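Local structure of putative glycosyltransferase (GalT1) (Streptococcus parasanguinis FW213, 5HEA) at residues A[5-10]-A[30-35]; A[86-91]-A[173-178]; A[34-39]-A[61-66]. The protein probably transfers a sugar from a nucleotide-activated donor to an acceptor, using a GT-A-type domain in the C-terminal part that this chain represents. All blocks are in the same frame, centred on the assembly; numbering follows the deposited sequence.

How the interactions relate
From the N terminus, strand 7-13 leads into helix 20-28, and interaction 1 closes this first loop where 30-35 returns beside 5-10. Interaction 3 starts where interaction 1 ends, sharing Asn34 and Phe35. It closes the next loop, through helix 48-58, and adds strand 62-66. Interaction 2 follows in series and does not cross the others. It closes a much longer loop between 86-91 and 173-178. All three tie strands of one sheet together. Strand 7-13 sits between strands 35-41 and 87-90. Interactions 1 and 2 touch through the Glu5-Lys86 salt bridge, and interactions 1 and 3 through Ser8 and Glu36. Interactions 2 and 3 do not touch.

Interaction 1 (A[5-10]-A[30-35]); sequences ELISII and QTYKNF
Ile7 and Phe35 form a parallel beta bridge where strand 35-41 joins strand 7-13. These are neighbouring strands of the Rossmann-like GT-A sheet, linked through helix 20-28. Ile7 N donates to Asn34 O at 3.1 Å in a nearly straight bond of 165°, within the carbonyl plane. The same oxygen receives a CA-H contact from Leu6.

Tyr32 reaches back to the residues before the strand. With CG anti to the backbone N (chi1 -168°), the ring starts out toward 5-10. Glu5 O lies at the ring edge, in its plane, and takes a very short hydrogen bond of 2.5 Å from Tyr32 OH. One ring face receives Ile7 CD1, which lies 3.9 Å from the centroid of the Tyr32 ring and is shifted toward CE1 in a CH-pi contact. The ring is gripped at its edge and on a face. Ile9 CD1 meets Phe35 CG at 3.9 Å, approaching the ring obliquely.

Further out, an inverse gamma turn centred on Asn34 brings the chain to the bridge, with Phe35 N bonded to Lys33 O. Asn34 ND2 is hydrogen-bonded to Gly4 O. OE1 of Glu5 forms a salt bridge with Lys86, and OE2 is hydrogen-bonded to Tyr87 and Tyr106. Leu102 of helix 101-110 packs on Ile7, Ile9 and Tyr32. The Leu6 and Asn34 side chains cross at about a right angle, with Leu6 CD1 3.4 Å from Asn34 OD1.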
loop_
_atom_site.group_PDB
_atom_site.type_symbol
_atom_site.label_atom_id
_atom_site.label_comp_id
_atom_site.label_asym_id
_atom_site.label_seq_id
_atom_site.Cartn_x
_atom_site.Cartn_y
_atom_site.Cartn_z
ATOM N N GLU A 5 -5.590 29.891 -39.911
ATOM C CA GLU A 5 -6.407 29.263 -38.868
ATOM C C GLU A 5 -5.591 28.931 -37.619
ATOM O O GLU A 5 -4.370 28.846 -37.669
ATOM C CB GLU A 5 -7.075 28.013 -39.421
ATOM C CG GLU A 5 -7.879 28.290 -40.679
ATOM C CD GLU A 5 -7.814 27.152 -41.679
ATOM O OE1 GLU A 5 -8.885 26.604 -42.016
ATOM O OE2 GLU A 5 -6.694 26.810 -42.134
ATOM N N LEU A 6 -6.270 28.752 -36.495
ATOM C CA LEU A 6 -5.586 28.632 -35.215
ATOM C C LEU A 6 -4.877 27.289 -35.064
ATOM O O LEU A 6 -5.474 26.223 -35.255
ATOM C CB LEU A 6 -6.565 28.850 -34.069
ATOM C CG LEU A 6 -6.000 28.713 -32.656
ATOM C CD1 LEU A 6 -5.146 29.930 -32.297
ATOM C CD2 LEU A 6 -7.147 28.518 -31.667
ATOM N N ILE A 7 -3.590 27.352 -34.744
ATOM C CA ILE A 7 -2.836 26.153 -34.447
ATOM C C ILE A 7 -2.667 26.028 -32.931
ATOM O O ILE A 7 -2.214 26.958 -32.268
ATOM C CB ILE A 7 -1.463 26.163 -35.142
ATOM C CG1 ILE A 7 -1.631 26.157 -36.667
ATOM C CG2 ILE A 7 -0.632 24.954 -34.706
ATOM C CD1 ILE A 7 -0.318 26.315 -37.398
ATOM N N SER A 8 -3.033 24.879 -32.379
ATOM C CA SER A 8 -2.787 24.636 -30.955
ATOM C C SER A 8 -1.461 23.904 -30.732
ATOM O O SER A 8 -1.270 22.790 -31.224
ATOM C CB SER A 8 -3.930 23.831 -30.334
ATOM O OG SER A 8 -5.154 24.544 -30.367
ATOM N N ILE A 9 -0.563 24.531 -29.975
ATOM C CA ILE A 9 0.741 23.952 -29.642
ATOM C C ILE A 9 0.728 23.448 -28.213
ATOM O O ILE A 9 0.616 24.239 -27.271
ATOM C CB ILE A 9 1.860 24.996 -29.731
ATOM C CG1 ILE A 9 1.783 25.747 -31.070
ATOM C CG2 ILE A 9 3.223 24.323 -29.520
ATOM C CD1 ILE A 9 2.643 27.012 -31.100
ATOM N N ILE A 10 0.839 22.133 -28.059
ATOM C CA ILE A 10 0.756 21.485 -26.759
ATOM C C ILE A 10 2.147 21.249 -26.194
ATOM O O ILE A 10 2.978 20.570 -26.799
ATOM C CB ILE A 10 -0.046 20.165 -26.855
ATOM C CG1 ILE A 10 -1.504 20.481 -27.216
ATOM C CG2 ILE A 10 0.052 19.367 -25.541
ATOM C CD1 ILE A 10 -2.298 19.286 -27.714
ATOM N N GLN A 30 7.548 32.877 -33.590
ATOM C CA GLN A 30 7.070 32.219 -34.809
ATOM C C GLN A 30 6.549 33.226 -35.824
ATOM O O GLN A 30 5.816 34.148 -35.470
ATOM C CB GLN A 30 5.981 31.187 -34.501
ATOM C CG GLN A 30 6.516 29.903 -33.925
ATOM C CD GLN A 30 7.602 29.304 -34.791
ATOM O OE1 GLN A 30 7.346 28.871 -35.921
ATOM N NE2 GLN A 30 8.827 29.287 -34.276
ATOM N N THR A 31 6.923 33.033 -37.087
ATOM C CA THR A 31 6.411 33.856 -38.182
ATOM C C THR A 31 4.917 33.616 -38.406
ATOM O O THR A 31 4.202 34.500 -38.884
ATOM C CB THR A 31 7.183 33.597 -39.499
ATOM O OG1 THR A 31 7.061 32.222 -39.867
ATOM C CG2 THR A 31 8.648 33.914 -39.323
ATOM N N TYR A 32 4.452 32.410 -38.078
ATOM C CA TYR A 32 3.024 32.118 -38.086
ATOM C C TYR A 32 2.445 32.594 -36.763
ATOM O O TYR A 32 2.783 32.070 -35.702
ATOM C CB TYR A 32 2.773 30.621 -38.264
ATOM C CG TYR A 32 1.327 30.265 -38.559
ATOM C CD1 TYR A 32 0.405 30.117 -37.532
ATOM C CD2 TYR A 32 0.890 30.083 -39.865
ATOM C CE1 TYR A 32 -0.913 29.791 -37.795
ATOM C CE2 TYR A 32 -0.426 29.758 -40.141
ATOM C CZ TYR A 32 -1.318 29.607 -39.100
ATOM O OH TYR A 32 -2.618 29.281 -39.361
ATOM N N LYS A 33 1.570 33.586 -36.825
ATOM C CA LYS A 33 1.161 34.305 -35.622
ATOM C C LYS A 33 -0.047 33.700 -34.911
ATOM O O LYS A 33 -0.178 33.819 -33.693
ATOM C CB LYS A 33 0.870 35.772 -35.960
ATOM C CG LYS A 33 2.033 36.509 -36.613
ATOM C CD LYS A 33 3.182 36.651 -35.647
ATOM C CE LYS A 33 4.367 37.341 -36.297
ATOM N NZ LYS A 33 5.441 37.614 -35.294
ATOM N N ASN A 34 -0.932 33.063 -35.668
ATOM C CA ASN A 34 -2.204 32.634 -35.099
ATOM C C ASN A 34 -2.136 31.276 -34.393
ATOM O O ASN A 34 -2.627 30.267 -34.899
ATOM C CB ASN A 34 -3.310 32.639 -36.158
ATOM C CG ASN A 34 -4.689 32.512 -35.543
ATOM O OD1 ASN A 34 -4.845 32.640 -34.328
ATOM N ND2 ASN A 34 -5.693 32.253 -36.371
ATOM N N PHE A 35 -1.515 31.263 -33.222
ATOM C CA PHE A 35 -1.425 30.039 -32.447
ATOM C C PHE A 35 -1.842 30.272 -31.005
ATOM O O PHE A 35 -1.926 31.411 -30.546
ATOM C CB PHE A 35 -0.005 29.457 -32.487
ATOM C CG PHE A 35 1.060 30.414 -32.011
ATOM C CD1 PHE A 35 1.258 30.645 -30.658
ATOM C CD2 PHE A 35 1.856 31.081 -32.918
ATOM C CE1 PHE A 35 2.227 31.529 -30.224
ATOM C CE2 PHE A 35 2.832 31.961 -32.498
ATOM C CZ PHE A 35 3.023 32.185 -31.148
#

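Interaction 2 (A[86-91]-A[173-178]); sequences KYITFV and FKAELF
Ile88 and Phe173 form an antiparallel hydrogen-bonded pair, while Tyr87 and Lys174 form the adjoining non-hydrogen-bonded pair. Ile88 N donates to Phe173 O at 2.8 Å, and Phe173 N returns a bond to Ile88 O at 3.0 Å. A third bond, Ala175 N to Lys86 O at 2.9 Å, comes from 38° above the carbonyl plane, as the chain bends from strand 171-174 into the 3-10 turn 175-178.

This turn brings Phe178 back over the strand pair. Its CE2 rests 3.9 Å from Ile88 CB, and Ile88 CG2 and CD1 also touch the ring. Phe90 and Phe178 reach toward each other tip to tip, with Phe90 CE2 3.8 Å from Phe178 CZ. Phe173 meets the same Phe90 corner through its own CE2. Leu198 of helix 195-201 packs on Phe173 and Phe178, and Phe183 adds an edge-to-face ring to Phe90. Beside Tyr87, the side chain of Lys174 runs in the same direction and touches the ring with CG; its NZ forms a salt bridge with Asp115.

Strand 87-90 has parallel strand 7-13 as one partner and antiparallel strand 171-174 as another, the change of direction characteristic of the mixed GT-A sheet.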
loop_
_atom_site.group_PDB
_atom_site.type_symbol
_atom_site.label_atom_id
_atom_site.label_comp_id
_atom_site.label_asym_id
_atom_site.label_seq_id
_atom_site.Cartn_x
_atom_site.Cartn_y
_atom_site.Cartn_z
ATOM N N LYS A 86 -7.717 24.474 -35.139
ATOM C CA LYS A 86 -8.072 23.601 -36.247
ATOM C C LYS A 86 -6.972 22.565 -36.458
ATOM O O LYS A 86 -7.191 21.509 -37.067
ATOM C CB LYS A 86 -8.288 24.414 -37.532
ATOM C CG LYS A 86 -8.541 23.541 -38.764
ATOM C CD LYS A 86 -9.154 24.316 -39.913
ATOM C CE LYS A 86 -9.312 23.428 -41.143
ATOM N NZ LYS A 86 -10.063 24.119 -42.222
ATOM N N TYR A 87 -5.783 22.886 -35.952
ATOM C CA TYR A 87 -4.626 22.001 -36.045
ATOM C C TYR A 87 -3.972 21.861 -34.683
ATOM O O TYR A 87 -4.038 22.772 -33.855
ATOM C CB TYR A 87 -3.606 22.551 -37.038
ATOM C CG TYR A 87 -4.207 22.842 -38.390
ATOM C CD1 TYR A 87 -4.657 24.122 -38.704
ATOM C CD2 TYR A 87 -4.360 21.835 -39.340
ATOM C CE1 TYR A 87 -5.224 24.405 -39.929
ATOM C CE2 TYR A 87 -4.933 22.107 -40.581
ATOM C CZ TYR A 87 -5.357 23.401 -40.865
ATOM O OH TYR A 87 -5.923 23.705 -42.078
ATOM N N ILE A 88 -3.335 20.719 -34.464
ATOM C CA ILE A 88 -2.655 20.446 -33.197
ATOM C C ILE A 88 -1.213 20.040 -33.463
ATOM O O ILE A 88 -0.928 19.251 -34.365
ATOM C CB ILE A 88 -3.373 19.324 -32.398
ATOM C CG1 ILE A 88 -4.692 19.850 -31.812
ATOM C CG2 ILE A 88 -2.427 18.730 -31.313
ATOM C CD1 ILE A 88 -5.462 18.829 -31.005
ATOM N N THR A 89 -0.292 20.585 -32.682
ATOM C CA THR A 89 1.091 20.180 -32.818
ATOM C C THR A 89 1.705 20.084 -31.422
ATOM O O THR A 89 1.181 20.675 -30.475
ATOM C CB THR A 89 1.847 21.171 -33.720
ATOM O OG1 THR A 89 3.076 20.586 -34.171
ATOM C CG2 THR A 89 2.112 22.479 -32.973
ATOM N N PHE A 90 2.781 19.310 -31.286
ATOM C CA PHE A 90 3.402 19.083 -29.977
ATOM C C PHE A 90 4.821 19.639 -29.993
ATOM O O PHE A 90 5.519 19.495 -30.986
ATOM C CB PHE A 90 3.448 17.580 -29.646
ATOM C CG PHE A 90 2.087 16.943 -29.524
ATOM C CD1 PHE A 90 1.372 17.032 -28.339
ATOM C CD2 PHE A 90 1.517 16.274 -30.602
ATOM C CE1 PHE A 90 0.105 16.463 -28.227
ATOM C CE2 PHE A 90 0.253 15.699 -30.497
ATOM C CZ PHE A 90 -0.454 15.804 -29.313
ATOM N N VAL A 91 5.236 20.288 -28.910
ATOM C CA VAL A 91 6.626 20.725 -28.763
ATOM C C VAL A 91 7.080 20.322 -27.359
ATOM O O VAL A 91 6.389 20.602 -26.381
ATOM C CB VAL A 91 6.778 22.260 -28.926
ATOM C CG1 VAL A 91 8.200 22.705 -28.564
ATOM C CG2 VAL A 91 6.455 22.688 -30.342
ATOM N N PHE A 173 -1.056 18.236 -37.146
ATOM C CA PHE A 173 -2.214 17.362 -37.358
ATOM C C PHE A 173 -3.519 18.154 -37.466
ATOM O O PHE A 173 -3.757 19.048 -36.660
ATOM C CB PHE A 173 -2.393 16.410 -36.162
ATOM C CG PHE A 173 -1.195 15.546 -35.864
ATOM C CD1 PHE A 173 -0.996 14.354 -36.547
ATOM C CD2 PHE A 173 -0.282 15.914 -34.888
ATOM C CE1 PHE A 173 0.107 13.552 -36.277
ATOM C CE2 PHE A 173 0.829 15.113 -34.602
ATOM C CZ PHE A 173 1.024 13.932 -35.302
ATOM N N LYS A 174 -4.374 17.808 -38.429
ATOM C CA LYS A 174 -5.766 18.248 -38.373
ATOM C C LYS A 174 -6.340 17.774 -37.057
ATOM O O LYS A 174 -6.124 16.626 -36.654
ATOM C CB LYS A 174 -6.585 17.687 -39.537
ATOM C CG LYS A 174 -6.362 18.472 -40.829
ATOM C CD LYS A 174 -7.269 18.001 -41.939
ATOM C CE LYS A 174 -6.924 18.702 -43.241
ATOM N NZ LYS A 174 -7.577 18.050 -44.420
ATOM N N ALA A 175 -7.035 18.671 -36.366
ATOM C CA ALA A 175 -7.501 18.375 -35.011
ATOM C C ALA A 175 -8.577 17.291 -35.013
ATOM O O ALA A 175 -8.710 16.535 -34.046
ATOM C CB ALA A 175 -8.002 19.636 -34.326
ATOM N N GLU A 176 -9.322 17.193 -36.110
ATOM C CA GLU A 176 -10.361 16.168 -36.225
ATOM C C GLU A 176 -9.789 14.742 -36.154
ATOM O O GLU A 176 -10.500 13.809 -35.798
ATOM C CB GLU A 176 -11.176 16.351 -37.513
ATOM C CG GLU A 176 -10.364 16.160 -38.791
ATOM C CD GLU A 176 -11.152 16.483 -40.048
ATOM O OE1 GLU A 176 -12.402 16.419 -40.005
ATOM O OE2 GLU A 176 -10.518 16.804 -41.079
ATOM N N LEU A 177 -8.509 14.582 -36.480
ATOM C CA LEU A 177 -7.855 13.279 -36.399
ATOM C C LEU A 177 -7.840 12.689 -34.971
ATOM O O LEU A 177 -7.726 11.479 -34.799
ATOM C CB LEU A 177 -6.416 13.377 -36.911
ATOM C CG LEU A 177 -6.027 13.244 -38.386
ATOM C CD1 LEU A 177 -7.197 13.193 -39.350
ATOM C CD2 LEU A 177 -5.062 14.335 -38.764
ATOM N N PHE A 178 -7.951 13.533 -33.952
ATOM C CA PHE A 178 -7.815 13.059 -32.570
ATOM C C PHE A 178 -9.063 12.391 -31.958
ATOM O O PHE A 178 -9.033 11.971 -30.793
ATOM C CB PHE A 178 -7.279 14.172 -31.654
ATOM C CG PHE A 178 -5.808 14.433 -31.831
ATOM C CD1 PHE A 178 -4.876 13.792 -31.033
ATOM C CD2 PHE A 178 -5.362 15.289 -32.824
ATOM C CE1 PHE A 178 -3.523 14.014 -31.205
ATOM C CE2 PHE A 178 -4.013 15.526 -33.002
ATOM C CZ PHE A 178 -3.089 14.886 -32.199
#

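Interaction 3 (A[34-39]-A[61-66]); sequences NFEIIL and RIQILH
The beta-alpha-beta unit of strand 35-41, helix 48-58 and strand 62-66 closes here, with Ile37 facing Ile62 and Leu39 facing Ile64 in parallel register. The two strand segments run parallel, their directions 17° apart. Four backbone hydrogen bonds join them. Arg61 O accepts from Ile37 N at 2.9 Å, and Ile37 O accepts from Gln63 N at 2.8 Å. Leu39 then makes two bonds to the same strand: its N donates to Gln63 O, and its O accepts from Leu65 N. The last three bonds run nearly along the C=O axis.

On the face toward helices 20-28 and 48-58, Ile37 and Ile62 lie side by side. Leu39 CD1 packs against Ile62 CG2 at 3.7 Å. On the other face, Ile38 CG2 meets Leu65 CD1 loosely, and Glu36 sends its carboxylate to Ser8 and Ser84.

Before the second strand, Arg61 lies over the Phe35 ring. CD makes a CH-pi contact, 4.2 Å from the centroid of the Phe35 ring. The bend at chi3 (-62°) carries NE from CD, above the ring's rim, toward the CZ end. There the guanidinium lies 22° from the ring plane, with NH1 3.2 Å from Phe35 CZ. Asp59 forms a salt bridge with Arg61 NH2, and Lys33 O accepts from NH1. These bonds probably fix the guanidinium's rotation. The charged group lies nearly parallel to the ring, offset over its CZ rim, while its N-H groups still serve polar partners.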
loop_
_atom_site.group_PDB
_atom_site.type_symbol
_atom_site.label_atom_id
_atom_site.label_comp_id
_atom_site.label_asym_id
_atom_site.label_seq_id
_atom_site.Cartn_x
_atom_site.Cartn_y
_atom_site.Cartn_z
ATOM N N ASN A 34 -0.932 33.063 -35.668
ATOM C CA ASN A 34 -2.204 32.634 -35.099
ATOM C C ASN A 34 -2.136 31.276 -34.393
ATOM O O ASN A 34 -2.627 30.267 -34.899
ATOM C CB ASN A 34 -3.310 32.639 -36.158
ATOM C CG ASN A 34 -4.689 32.512 -35.543
ATOM O OD1 ASN A 34 -4.845 32.640 -34.328
ATOM N ND2 ASN A 34 -5.693 32.253 -36.371
ATOM N N PHE A 35 -1.515 31.263 -33.222
ATOM C CA PHE A 35 -1.425 30.039 -32.447
ATOM C C PHE A 35 -1.842 30.272 -31.005
ATOM O O PHE A 35 -1.926 31.411 -30.546
ATOM C CB PHE A 35 -0.005 29.457 -32.487
ATOM C CG PHE A 35 1.060 30.414 -32.011
ATOM C CD1 PHE A 35 1.258 30.645 -30.658
ATOM C CD2 PHE A 35 1.856 31.081 -32.918
ATOM C CE1 PHE A 35 2.227 31.529 -30.224
ATOM C CE2 PHE A 35 2.832 31.961 -32.498
ATOM C CZ PHE A 35 3.023 32.185 -31.148
ATOM N N GLU A 36 -2.115 29.176 -30.308
ATOM C CA GLU A 36 -2.154 29.177 -28.861
ATOM C C GLU A 36 -1.108 28.180 -28.368
ATOM O O GLU A 36 -0.902 27.113 -28.965
ATOM C CB GLU A 36 -3.545 28.814 -28.343
ATOM C CG GLU A 36 -4.047 27.444 -28.769
ATOM C CD GLU A 36 -5.406 27.099 -28.167
ATOM O OE1 GLU A 36 -5.893 27.840 -27.285
ATOM O OE2 GLU A 36 -5.994 26.083 -28.581
ATOM N N ILE A 37 -0.426 28.550 -27.295
ATOM C CA ILE A 37 0.478 27.645 -26.613
ATOM C C ILE A 37 -0.211 27.174 -25.354
ATOM O O ILE A 37 -0.549 27.975 -24.482
ATOM C CB ILE A 37 1.791 28.331 -26.242
ATOM C CG1 ILE A 37 2.491 28.802 -27.520
ATOM C CG2 ILE A 37 2.663 27.368 -25.434
ATOM C CD1 ILE A 37 3.660 29.738 -27.311
ATOM N N ILE A 38 -0.446 25.869 -25.280
ATOM C CA ILE A 38 -1.022 25.260 -24.100
ATOM C C ILE A 38 0.093 24.628 -23.295
ATOM O O ILE A 38 0.644 23.590 -23.667
ATOM C CB ILE A 38 -2.086 24.236 -24.471
ATOM C CG1 ILE A 38 -3.078 24.882 -25.439
ATOM C CG2 ILE A 38 -2.802 23.731 -23.218
ATOM C CD1 ILE A 38 -4.076 23.926 -25.984
ATOM N N LEU A 39 0.463 25.316 -22.220
ATOM C CA LEU A 39 1.494 24.862 -21.310
ATOM C C LEU A 39 0.848 24.006 -20.239
ATOM O O LEU A 39 0.082 24.514 -19.433
ATOM C CB LEU A 39 2.169 26.072 -20.643
ATOM C CG LEU A 39 3.192 26.861 -21.453
ATOM C CD1 LEU A 39 3.749 28.044 -20.639
ATOM C CD2 LEU A 39 4.306 25.928 -21.891
ATOM N N ARG A 61 -1.341 34.577 -25.980
ATOM C CA ARG A 61 -1.493 33.332 -26.734
ATOM C C ARG A 61 -1.126 32.141 -25.846
ATOM O O ARG A 61 -1.414 30.992 -26.176
ATOM C CB ARG A 61 -0.654 33.365 -28.021
ATOM C CG ARG A 61 -1.213 34.340 -29.071
ATOM C CD ARG A 61 -0.270 34.553 -30.259
ATOM N NE ARG A 61 1.004 35.133 -29.848
ATOM C CZ ARG A 61 2.023 35.375 -30.669
ATOM N NH1 ARG A 61 1.939 35.081 -31.962
ATOM N NH2 ARG A 61 3.141 35.904 -30.192
ATOM N N ILE A 62 -0.510 32.427 -24.702
ATOM C CA ILE A 62 -0.113 31.370 -23.775
ATOM C C ILE A 62 -1.194 31.076 -22.738
ATOM O O ILE A 62 -1.616 31.968 -21.998
ATOM C CB ILE A 62 1.193 31.717 -23.044
ATOM C CG1 ILE A 62 2.342 31.860 -24.041
ATOM C CG2 ILE A 62 1.505 30.658 -21.999
ATOM C CD1 ILE A 62 3.700 31.934 -23.389
ATOM N N GLN A 63 -1.636 29.824 -22.692
ATOM C CA GLN A 63 -2.593 29.376 -21.686
ATOM C C GLN A 63 -1.888 28.368 -20.790
ATOM O O GLN A 63 -1.234 27.446 -21.281
ATOM C CB GLN A 63 -3.806 28.703 -22.340
ATOM C CG GLN A 63 -4.351 29.406 -23.582
ATOM C CD GLN A 63 -4.876 30.802 -23.291
ATOM O OE1 GLN A 63 -4.351 31.795 -23.802
ATOM N NE2 GLN A 63 -5.923 30.883 -22.475
ATOM N N ILE A 64 -2.013 28.531 -19.479
ATOM C CA ILE A 64 -1.429 27.552 -18.571
ATOM C C ILE A 64 -2.484 26.654 -17.955
ATOM O O ILE A 64 -3.520 27.122 -17.483
ATOM C CB ILE A 64 -0.678 28.217 -17.423
ATOM C CG1 ILE A 64 0.270 29.281 -17.942
ATOM C CG2 ILE A 64 0.096 27.178 -16.613
ATOM C CD1 ILE A 64 0.913 30.018 -16.843
ATOM N N LEU A 65 -2.205 25.359 -17.956
ATOM C CA LEU A 65 -2.954 24.407 -17.151
ATOM C C LEU A 65 -1.987 23.824 -16.134
ATOM O O LEU A 65 -1.013 23.167 -16.499
ATOM C CB LEU A 65 -3.508 23.258 -18.007
ATOM C CG LEU A 65 -4.579 23.473 -19.080
ATOM C CD1 LEU A 65 -4.966 22.124 -19.702
ATOM C CD2 LEU A 65 -5.812 24.172 -18.514
ATOM N N HIS A 66 -2.243 24.074 -14.862
ATOM C CA HIS A 66 -1.520 23.407 -13.797
ATOM C C HIS A 66 -2.301 22.155 -13.416
ATOM O O HIS A 66 -3.506 22.212 -13.236
ATOM C CB HIS A 66 -1.428 24.323 -12.580
ATOM C CG HIS A 66 -0.676 25.591 -12.829
ATOM N ND1 HIS A 66 0.657 25.610 -13.179
ATOM C CD2 HIS A 66 -1.059 26.888 -12.742
ATOM C CE1 HIS A 66 1.059 26.860 -13.314
ATOM N NE2 HIS A 66 0.038 27.657 -13.049
#